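Local coordinates for protein guanidinopropionase (Pseudomonas aeruginosa, PDB 3NIQ) that hydrolyses 3-guanidinopropanoate to beta-alanine and urea, using two manganese ions in each subunit of a homohexamer, at residues L98-S101 against L102-E106. Numbering follows the deposited sequence.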
# COMPACT_ATOMS: atom_id res chain seq x y z
N LEU A 98 17.52 -3.31 26.52
CA LEU A 98 18.27 -2.23 25.90
C LEU A 98 19.73 -2.22 26.37
O LEU A 98 20.66 -2.11 25.56
CB LEU A 98 17.58 -0.91 26.24
CG LEU A 98 18.06 0.41 25.63
CD1 LEU A 98 16.96 1.46 25.79
CD2 LEU A 98 19.32 0.90 26.31
N LEU A 99 19.92 -2.35 27.68
CA LEU A 99 21.26 -2.32 28.26
C LEU A 99 22.08 -3.53 27.83
O LEU A 99 23.27 -3.41 27.53
CB LEU A 99 21.19 -2.23 29.79
CG LEU A 99 20.62 -0.96 30.43
CD1 LEU A 99 20.79 -1.04 31.95
CD2 LEU A 99 21.25 0.34 29.90
N ASP A 100 21.44 -4.69 27.76
CA ASP A 100 22.11 -5.86 27.22
C ASP A 100 22.52 -5.69 25.74
O ASP A 100 23.62 -6.12 25.34
CB ASP A 100 21.25 -7.10 27.40
CG ASP A 100 21.97 -8.37 27.00
OD1 ASP A 100 23.08 -8.60 27.53
OD2 ASP A 100 21.43 -9.14 26.18
N SER A 101 21.66 -5.07 24.92
CA SER A 101 22.01 -4.84 23.50
C SER A 101 23.20 -3.91 23.34
O SER A 101 24.11 -4.20 22.57
CB SER A 101 20.82 -4.31 22.70
OG SER A 101 19.87 -5.33 22.51
N LEU A 102 23.21 -2.84 24.13
CA LEU A 102 24.33 -1.89 24.17
C LEU A 102 25.63 -2.60 24.47
O LEU A 102 26.65 -2.37 23.78
CB LEU A 102 24.10 -0.84 25.26
CG LEU A 102 23.25 0.39 25.00
CD1 LEU A 102 23.22 1.25 26.26
CD2 LEU A 102 23.78 1.21 23.78
N ARG A 103 25.62 -3.47 25.49
CA ARG A 103 26.81 -4.25 25.81
C ARG A 103 27.24 -5.14 24.65
O ARG A 103 28.41 -5.18 24.28
CB ARG A 103 26.59 -5.12 27.06
CG ARG A 103 27.83 -5.92 27.50
CD ARG A 103 27.51 -6.91 28.65
NE ARG A 103 26.47 -7.87 28.25
CZ ARG A 103 26.71 -8.99 27.56
NH1 ARG A 103 27.96 -9.32 27.20
NH2 ARG A 103 25.69 -9.79 27.21
N ARG A 104 26.27 -5.89 24.10
CA ARG A 104 26.58 -6.89 23.08
C ARG A 104 27.07 -6.22 21.80
O ARG A 104 28.03 -6.67 21.17
CB ARG A 104 25.36 -7.78 22.84
CG ARG A 104 25.15 -8.79 23.99
CD ARG A 104 23.72 -9.29 24.09
NE ARG A 104 23.38 -10.20 23.00
CZ ARG A 104 22.45 -11.14 23.07
NH1 ARG A 104 21.74 -11.31 24.18
NH2 ARG A 104 22.22 -11.92 22.01
N ILE A 105 26.42 -5.11 21.44
CA ILE A 105 26.80 -4.41 20.23
C ILE A 105 28.21 -3.86 20.32
O ILE A 105 29.00 -4.02 19.39
CB ILE A 105 25.82 -3.29 19.85
CG1 ILE A 105 24.45 -3.91 19.53
CG2 ILE A 105 26.38 -2.49 18.69
CD1 ILE A 105 23.30 -2.91 19.43
N GLU A 106 28.54 -3.23 21.45
CA GLU A 106 29.89 -2.69 21.63
C GLU A 106 30.95 -3.81 21.55
O GLU A 106 32.02 -3.62 20.97
CB GLU A 106 30.03 -1.94 22.97
CG GLU A 106 31.49 -1.48 23.23
CD GLU A 106 31.69 -0.72 24.54
OE1 GLU A 106 30.70 -0.43 25.25
OE2 GLU A 106 32.86 -0.41 24.85
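Asp100 forms salt bridges with Arg103 and Arg104, at i+3 and i+4, a salt-bridge network in the first turns of helix 98-114. Asp100 OD1 accepts from Arg103 NH2 at 2.9 Å from the syn side, close to the guanidinium plane, the two flat groups turned 33° apart. Asp100 OD2 accepts from Arg104 NH1 at 3.0 Å with its syn lone pair; here the planes stand 75° apart. CG of Asp100 is anti to the backbone N (chi1 -173°), which swings the carboxylate toward the following turn, and both arginine chains fold at chi3 to bring their guanidinium groups back to it. Away from the charges, Leu98 and Leu102 lie side by side, pointing the same way, CD2 to CD1 3.9 Å, and Leu99 CD2 is 4.2 Å from the same Leu102 CD1. The backbone joins the same turns through i to i+4 hydrogen bonds, the shortest from Ile105 N to Ser101 O at 2.7 Å. Asn94 ND2 also binds Asp100 OD2, while Asn94 N binds Ser101 OG. Trp44 and Pro131 pack on Leu102 and Ile105, and Phe158 of a second subunit packs on Arg104. With two cations and an amide on one carboxylate, Asp100 is probably kept ionised, and its negative charge, near the helix N-terminus, should also suit the helix dipole.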